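PDB 5O8R: L-lysine 6-monooxygenase involved in desferrioxamine biosynthesis from Erwinia amylovora CFBP1430, which hydroxylates cadaverine as an FAD- and NADP(H)-dependent N-monooxygenase in the biosynthesis of the siderophore desferrioxamine. Local coordinates for the interface of chains A and B and the interface of chains A and C. Coordinates in Å, arbitrary orientation; residue numbers count along the deposited sequence, not the author numbering. Chains: chain A/B/C, L-lysine 6-monooxygenase involved in desferrioxamine biosynthesis.

Contact 1: the interface of chains A and B. Residues chain A 231, 299-301; chain B 424-426.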
loop_
_atom_site.group_PDB
_atom_site.type_symbol
_atom_site.label_atom_id
_atom_site.label_comp_id
_atom_site.label_asym_id
_atom_site.label_seq_id
_atom_site.Cartn_x
_atom_site.Cartn_y
_atom_site.Cartn_z
ATOM N N PHE A 231 -18.661 -12.248 2.816
ATOM C CA PHE A 231 -18.606 -10.866 2.360
ATOM C C PHE A 231 -17.430 -10.764 1.407
ATOM O O PHE A 231 -16.411 -10.111 1.702
ATOM C CB PHE A 231 -18.473 -9.912 3.552
ATOM C CG PHE A 231 -19.650 -9.959 4.440
ATOM C CD1 PHE A 231 -20.772 -9.245 4.148
ATOM C CD2 PHE A 231 -19.681 -10.804 5.507
ATOM C CE1 PHE A 231 -21.867 -9.288 4.959
ATOM C CE2 PHE A 231 -20.801 -10.885 6.304
ATOM C CZ PHE A 231 -21.877 -10.096 6.043
ATOM N N LEU A 299 -24.214 -9.683 11.853
ATOM C CA LEU A 299 -23.767 -9.820 10.503
ATOM C C LEU A 299 -24.045 -11.279 10.200
ATOM O O LEU A 299 -23.497 -12.157 10.845
ATOM C CB LEU A 299 -22.294 -9.506 10.386
ATOM C CG LEU A 299 -21.954 -8.048 10.401
ATOM C CD1 LEU A 299 -21.543 -7.593 11.765
ATOM C CD2 LEU A 299 -20.791 -7.798 9.497
ATOM N N PHE A 300 -24.940 -11.554 9.275
ATOM C CA PHE A 300 -25.212 -12.921 8.950
ATOM C C PHE A 300 -24.939 -13.121 7.520
ATOM O O PHE A 300 -24.860 -12.179 6.769
ATOM C CB PHE A 300 -26.642 -13.240 9.228
ATOM C CG PHE A 300 -26.955 -13.366 10.670
ATOM C CD1 PHE A 300 -26.857 -14.586 11.285
ATOM C CD2 PHE A 300 -27.391 -12.268 11.398
ATOM C CE1 PHE A 300 -27.181 -14.707 12.619
ATOM C CE2 PHE A 300 -27.730 -12.375 12.728
ATOM C CZ PHE A 300 -27.603 -13.593 13.346
ATOM N N THR A 301 -24.848 -14.378 7.148
ATOM C CA THR A 301 -24.296 -14.760 5.875
ATOM C C THR A 301 -24.985 -16.114 5.424
ATOM O O THR A 301 -25.730 -16.729 6.192
ATOM C CB THR A 301 -22.769 -14.756 6.092
ATOM O OG1 THR A 301 -22.105 -14.859 4.853
ATOM C CG2 THR A 301 -22.305 -15.885 7.078
ATOM N N PHE B 424 -16.927 -10.763 14.793
ATOM C CA PHE B 424 -18.060 -9.868 14.851
ATOM C C PHE B 424 -19.263 -10.504 14.229
ATOM O O PHE B 424 -20.352 -10.197 14.652
ATOM C CB PHE B 424 -17.753 -8.589 14.122
ATOM C CG PHE B 424 -16.868 -7.690 14.863
ATOM C CD1 PHE B 424 -17.337 -7.024 15.943
ATOM C CD2 PHE B 424 -15.578 -7.500 14.480
ATOM C CE1 PHE B 424 -16.537 -6.142 16.637
ATOM C CE2 PHE B 424 -14.746 -6.628 15.161
ATOM C CZ PHE B 424 -15.223 -5.942 16.233
ATOM N N GLN B 425 -19.076 -11.407 13.300
ATOM C CA GLN B 425 -20.222 -12.034 12.726
ATOM C C GLN B 425 -20.629 -13.299 13.417
ATOM O O GLN B 425 -19.979 -13.782 14.301
ATOM C CB GLN B 425 -20.072 -12.318 11.262
ATOM C CG GLN B 425 -18.666 -12.373 10.743
ATOM C CD GLN B 425 -18.635 -12.948 9.361
ATOM O OE1 GLN B 425 -19.612 -13.452 8.876
ATOM N NE2 GLN B 425 -17.493 -12.864 8.718
ATOM N N THR B 426 -21.750 -13.816 12.973
ATOM C CA THR B 426 -22.371 -15.005 13.492
ATOM C C THR B 426 -22.542 -15.958 12.343
ATOM O O THR B 426 -23.029 -15.604 11.266
ATOM C CB THR B 426 -23.718 -14.651 14.055
ATOM O OG1 THR B 426 -23.562 -13.547 14.952
ATOM C CG2 THR B 426 -24.314 -15.814 14.774
HETATM O O HOH W 1 -22.764 -11.086 14.087
HETATM O O HOH W 2 -24.962 -16.852 9.004
#
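A:Leu299 and B:Gln425 meet through their CB atoms, 3.7 Å apart, at the centre of a small patch where the C-terminal segment of chain B runs against strand 297-300 of chain A. Next to them the ring of A:Phe300 lies beside B:Thr426, the two side chains pointing the same way, and its CE1 touches B:Thr426 CB at 3.7 Å. Between these apolar pairs the backbones are joined: B:Thr426 N donates to A:Leu299 O over 3.2 Å. At the far end of the B:Gln425 side chain, the amide oxygen OE1 comes in the ring plane to the edge of A:Phe231, 3.8 Å from CE2, with the amide turned 70° from the ring. Waters finish the rim. B:Thr426 keeps OG1 anti to its own carbonyl carbon (chi1 -51°), which brings the hydroxyl to water 1 at 2.7 Å; the same water contacts A:Leu299 N and B:Phe424 O. Further along, water 2 joins both backbone polar atoms of A:Thr301 to chain B, its oxygen standing 3.1 Å from A:Thr301 N and 3.2 Å from B:Thr426 O.

Contact 2: the interface of chains A and C. Residues chain A 68-69, 71, 417-419; chain C 81-82, 85-88.
C:Lys82, near the end of helix 77-83, crosses to A:Pro71, A:Ala69 and A:Pro417 in this member of the lysine N(6)-hydroxylase/ornithine N(5)-oxygenase family. Its CB touches CD and CG of the A:Pro71 ring, and CG follows at 3.9 Å from A:Pro71 CD, the two side chains crossing at about a right angle. CG sits anti to the backbone N (chi1 -175°), and bends at chi2 and chi4 turn the rest of the chain towards A:Ala69. CD passes the carboxylate of A:Glu419, too close in the model to carry weight. CE lies among backbone carbonyls, 3.3 Å from A:Ala69 O and near A:Leu68 O. At the tip, the side-chain amine C:Lys82 NZ makes a weak hydrogen bond of 3.0 Å to A:Pro417 O.

A:Glu419 is poorly ordered, so its bonds are tentative. As modelled, its OE2 takes two backbone N-H groups at the start of helix 87-93, much like a helix cap supplied by the neighbouring chain. C:Leu87 N comes to the syn lone pair of A:Glu419 OE2 at 2.8 Å, a bent bond (117° at H). C:Tyr88 N meets A:Glu419 OE2 nearly along its C-O axis, 3.0 Å away and straighter (157°). The helix end might stabilise a negative carboxylate here. Beside this, A:Leu68 splits its branches: CD2 packs on C:Leu87 CG at 3.8 Å, and CD1 reaches C:Tyr88 CE1 at 3.7 Å.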
loop_
_atom_site.group_PDB
_atom_site.type_symbol
_atom_site.label_atom_id
_atom_site.label_comp_id
_atom_site.label_asym_id
_atom_site.label_seq_id
_atom_site.Cartn_x
_atom_site.Cartn_y
_atom_site.Cartn_z
ATOM N N LEU A 68 -10.181 3.818 -23.879
ATOM C CA LEU A 68 -9.734 2.460 -24.227
ATOM C C LEU A 68 -9.955 2.134 -25.674
ATOM O O LEU A 68 -9.569 1.067 -26.129
ATOM C CB LEU A 68 -10.374 1.388 -23.351
ATOM C CG LEU A 68 -9.889 1.366 -21.913
ATOM C CD1 LEU A 68 -10.628 0.309 -21.137
ATOM C CD2 LEU A 68 -8.402 1.108 -21.845
ATOM N N ALA A 69 -10.624 3.019 -26.394
ATOM C CA ALA A 69 -10.763 2.907 -27.841
ATOM C C ALA A 69 -10.013 4.001 -28.507
ATOM O O ALA A 69 -9.538 3.781 -29.618
ATOM C CB ALA A 69 -12.200 3.007 -28.234
ATOM N N PRO A 71 -7.530 7.114 -27.141
ATOM C CA PRO A 71 -7.021 8.061 -26.179
ATOM C C PRO A 71 -6.918 9.507 -26.591
ATOM O O PRO A 71 -6.558 10.347 -25.755
ATOM C CB PRO A 71 -5.614 7.547 -25.913
ATOM C CG PRO A 71 -5.758 6.080 -26.040
ATOM C CD PRO A 71 -6.771 5.869 -27.159
ATOM N N PRO A 417 -9.726 0.222 -33.764
ATOM C CA PRO A 417 -9.176 -1.118 -33.599
ATOM C C PRO A 417 -9.490 -1.678 -32.234
ATOM O O PRO A 417 -9.994 -0.974 -31.369
ATOM C CB PRO A 417 -7.690 -0.890 -33.734
ATOM C CG PRO A 417 -7.592 0.259 -34.667
ATOM C CD PRO A 417 -8.718 1.157 -34.291
ATOM N N VAL A 418 -9.185 -2.941 -32.050
ATOM C CA VAL A 418 -9.780 -3.722 -30.986
ATOM C C VAL A 418 -8.749 -4.716 -30.466
ATOM O O VAL A 418 -8.560 -5.765 -31.046
ATOM C CB VAL A 418 -10.996 -4.472 -31.535
ATOM C CG1 VAL A 418 -11.572 -5.397 -30.470
ATOM C CG2 VAL A 418 -12.045 -3.495 -32.064
ATOM N N GLU A 419 -8.135 -4.417 -29.337
ATOM C CA GLU A 419 -6.880 -5.069 -28.989
ATOM C C GLU A 419 -7.064 -6.592 -28.658
ATOM O O GLU A 419 -7.622 -6.926 -27.606
ATOM C CB GLU A 419 -6.215 -4.285 -27.848
ATOM C CG GLU A 419 -6.447 -2.772 -27.888
ATOM C CD GLU A 419 -5.286 -2.018 -27.285
ATOM O OE1 GLU A 419 -4.721 -1.160 -27.994
ATOM O OE2 GLU A 419 -4.907 -2.306 -26.123
ATOM N N MET C 81 0.367 3.536 -26.252
ATOM C CA MET C 81 0.014 2.233 -25.756
ATOM C C MET C 81 -1.060 1.653 -26.683
ATOM O O MET C 81 -0.966 0.536 -27.122
ATOM C CB MET C 81 -0.386 2.319 -24.275
ATOM C CG MET C 81 0.280 1.273 -23.396
ATOM S SD MET C 81 2.022 1.326 -22.846
ATOM C CE MET C 81 2.002 3.025 -22.346
ATOM N N LYS C 82 -2.021 2.463 -27.068
ATOM C CA LYS C 82 -3.083 2.001 -27.954
ATOM C C LYS C 82 -2.556 1.592 -29.300
ATOM O O LYS C 82 -3.032 0.590 -29.898
ATOM C CB LYS C 82 -4.146 3.092 -28.173
ATOM C CG LYS C 82 -5.397 2.683 -28.998
ATOM C CD LYS C 82 -6.061 1.411 -28.503
ATOM C CE LYS C 82 -7.510 1.259 -28.905
ATOM N NZ LYS C 82 -7.650 0.581 -30.204
ATOM N N GLY C 85 -1.170 -1.757 -29.518
ATOM C CA GLY C 85 -2.139 -2.781 -29.163
ATOM C C GLY C 85 -1.981 -3.498 -27.836
ATOM O O GLY C 85 -2.410 -4.672 -27.717
ATOM N N LYS C 86 -1.436 -2.762 -26.867
ATOM C CA LYS C 86 -1.216 -3.226 -25.519
ATOM C C LYS C 86 -1.816 -2.336 -24.374
ATOM O O LYS C 86 -1.444 -2.517 -23.178
ATOM C CB LYS C 86 0.275 -3.305 -25.329
ATOM C CG LYS C 86 0.914 -1.941 -25.195
ATOM C CD LYS C 86 2.326 -2.004 -24.651
ATOM C CE LYS C 86 2.469 -2.624 -23.265
ATOM N NZ LYS C 86 3.914 -2.772 -22.914
ATOM N N LEU C 87 -2.717 -1.397 -24.711
ATOM C CA LEU C 87 -3.237 -0.455 -23.699
ATOM C C LEU C 87 -4.032 -1.187 -22.689
ATOM O O LEU C 87 -3.953 -0.846 -21.524
ATOM C CB LEU C 87 -4.103 0.634 -24.285
ATOM C CG LEU C 87 -4.952 1.580 -23.437
ATOM C CD1 LEU C 87 -4.096 2.509 -22.619
ATOM C CD2 LEU C 87 -5.738 2.459 -24.383
ATOM N N TYR C 88 -4.749 -2.221 -23.113
ATOM C CA TYR C 88 -5.586 -2.943 -22.191
ATOM C C TYR C 88 -4.735 -3.611 -21.165
ATOM O O TYR C 88 -5.154 -3.721 -19.991
ATOM C CB TYR C 88 -6.530 -3.946 -22.855
ATOM C CG TYR C 88 -7.713 -4.102 -21.982
ATOM C CD1 TYR C 88 -8.760 -3.202 -22.056
ATOM C CD2 TYR C 88 -7.741 -5.089 -20.968
ATOM C CE1 TYR C 88 -9.828 -3.296 -21.159
ATOM C CE2 TYR C 88 -8.812 -5.205 -20.068
ATOM C CZ TYR C 88 -9.855 -4.300 -20.150
ATOM O OH TYR C 88 -10.945 -4.366 -19.274
#

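Contact 3: the interface of chains A and C. Residues chain A 91-92, 94; chain C 60, 97, 236, 238.
A:Tyr91 and C:Pro60 form the apolar centre of this patch, where the end of helix 87-93 of one flavin-dependent N-hydroxylase subunit packs on loops of another. The proline CD approaches obliquely at the CE2 edge of the tyrosine ring, off the rim and not over the face, and lies 3.4 Å from CE2; the two side chains cross at about a right angle. A second apolar contact sits to one side, where A:Ile92 and C:Lys238 slide past each other in opposite directions with A:Ile92 CG2 3.9 Å from C:Lys238 CB. The lysine's CE then passes the backbone oxygen of A:Ile92.

Towards the polar rim, A:Glu94 extends into chain C. CG is anti to the backbone N (chi1 -160°) and the chain is straight beyond it, carrying the carboxylate up to C:Phe97 and C:Tyr236, which lie next to each other beyond its tip. OE1 is 3.5 Å from C:Phe97 CZ, and the carboxylate stands almost perpendicular to that ring, at 85°. OE2 accepts a hydrogen bond of 2.9 Å from the phenol C:Tyr236 OH, which approaches from above the carboxylate plane, 39° out of it. Within chain C, that hydroxyl lies in the ring plane at the edge of C:Phe97. Water 3 links the chains as well: it is modelled 2.5 Å from A:Glu94 OE2, also meets the backbone oxygen A:Tyr91 O, and reaches C:Tyr236 OH at 3.3 Å.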
loop_
_atom_site.group_PDB
_atom_site.type_symbol
_atom_site.label_atom_id
_atom_site.label_comp_id
_atom_site.label_asym_id
_atom_site.label_seq_id
_atom_site.Cartn_x
_atom_site.Cartn_y
_atom_site.Cartn_z
ATOM N N TYR A 91 -3.105 15.105 -11.157
ATOM C CA TYR A 91 -1.793 14.463 -11.226
ATOM C C TYR A 91 -1.238 14.312 -9.822
ATOM O O TYR A 91 -0.548 13.333 -9.521
ATOM C CB TYR A 91 -0.872 15.255 -12.143
ATOM C CG TYR A 91 0.660 15.105 -12.126
ATOM C CD1 TYR A 91 1.423 15.894 -11.294
ATOM C CD2 TYR A 91 1.331 14.318 -13.058
ATOM C CE1 TYR A 91 2.809 15.818 -11.307
ATOM C CE2 TYR A 91 2.722 14.224 -13.092
ATOM C CZ TYR A 91 3.454 14.982 -12.213
ATOM O OH TYR A 91 4.827 14.995 -12.178
ATOM N N ILE A 92 -1.558 15.242 -8.929
ATOM C CA ILE A 92 -1.061 15.143 -7.562
ATOM C C ILE A 92 -1.825 14.102 -6.756
ATOM O O ILE A 92 -1.196 13.282 -6.062
ATOM C CB ILE A 92 -1.072 16.507 -6.862
ATOM C CG1 ILE A 92 -0.070 17.409 -7.551
ATOM C CG2 ILE A 92 -0.619 16.386 -5.404
ATOM C CD1 ILE A 92 -0.146 18.840 -7.086
ATOM N N GLU A 94 -2.952 11.524 -7.916
ATOM C CA GLU A 94 -2.406 10.206 -8.325
ATOM C C GLU A 94 -3.375 9.030 -7.933
ATOM O O GLU A 94 -3.022 8.181 -7.130
ATOM C CB GLU A 94 -1.029 10.012 -7.679
ATOM C CG GLU A 94 -0.101 8.979 -8.307
ATOM C CD GLU A 94 1.242 8.898 -7.534
ATOM O OE1 GLU A 94 1.666 7.783 -7.037
ATOM O OE2 GLU A 94 1.865 9.987 -7.388
ATOM N N PRO C 60 4.386 10.162 -12.536
ATOM C CA PRO C 60 3.347 9.336 -13.179
ATOM C C PRO C 60 3.258 9.519 -14.706
ATOM O O PRO C 60 3.729 10.546 -15.242
ATOM C CB PRO C 60 2.058 9.792 -12.520
ATOM C CG PRO C 60 2.465 10.732 -11.435
ATOM C CD PRO C 60 3.799 11.296 -11.847
ATOM N N PHE C 97 3.713 4.468 -12.906
ATOM C CA PHE C 97 5.111 4.710 -13.146
ATOM C C PHE C 97 5.667 3.756 -14.166
ATOM O O PHE C 97 5.882 2.554 -13.904
ATOM C CB PHE C 97 5.860 4.593 -11.828
ATOM C CG PHE C 97 5.417 5.605 -10.819
ATOM C CD1 PHE C 97 5.830 6.912 -10.936
ATOM C CD2 PHE C 97 4.565 5.266 -9.818
ATOM C CE1 PHE C 97 5.416 7.867 -10.058
ATOM C CE2 PHE C 97 4.149 6.205 -8.935
ATOM C CZ PHE C 97 4.569 7.509 -9.052
ATOM N N TYR C 236 7.556 13.203 -1.324
ATOM C CA TYR C 236 6.518 13.007 -2.346
ATOM C C TYR C 236 5.049 13.062 -1.785
ATOM O O TYR C 236 4.024 12.682 -2.479
ATOM C CB TYR C 236 6.814 11.692 -3.044
ATOM C CG TYR C 236 6.188 11.507 -4.410
ATOM C CD1 TYR C 236 6.677 12.202 -5.520
ATOM C CD2 TYR C 236 5.120 10.566 -4.615
ATOM C CE1 TYR C 236 6.086 12.013 -6.779
ATOM C CE2 TYR C 236 4.537 10.359 -5.861
ATOM C CZ TYR C 236 5.012 11.093 -6.934
ATOM O OH TYR C 236 4.461 10.963 -8.183
ATOM N N LYS C 238 1.602 14.733 -0.784
ATOM C CA LYS C 238 0.833 15.537 -1.713
ATOM C C LYS C 238 0.839 17.015 -1.420
ATOM O O LYS C 238 0.843 17.802 -2.330
ATOM C CB LYS C 238 -0.579 15.028 -1.799
ATOM C CG LYS C 238 -0.595 13.581 -2.231
ATOM C CD LYS C 238 -1.973 13.065 -2.587
ATOM C CE LYS C 238 -1.807 11.666 -3.109
ATOM N NZ LYS C 238 -2.996 10.867 -2.797
HETATM O O HOH W 3 1.450 12.142 -8.577
#

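Contact 2 and contact 3 lie about 24 Å apart between their C-alpha centres, in the same two-fold interface of A and C. Helix 87-93 serves both: its first residues work in contact 2 and its last in contact 3, so by symmetry each chain uses it at both ends. Contact 1 is about 42 Å from contact 2 and 38 Å from contact 3, on the separate interface with B. The segment after helix 399-411 connects the two interfaces, with 417-419 meeting one neighbour and 424-426 the other. That would suit the deposited four-chain assembly, though the structure alone does not show that it forms in solution.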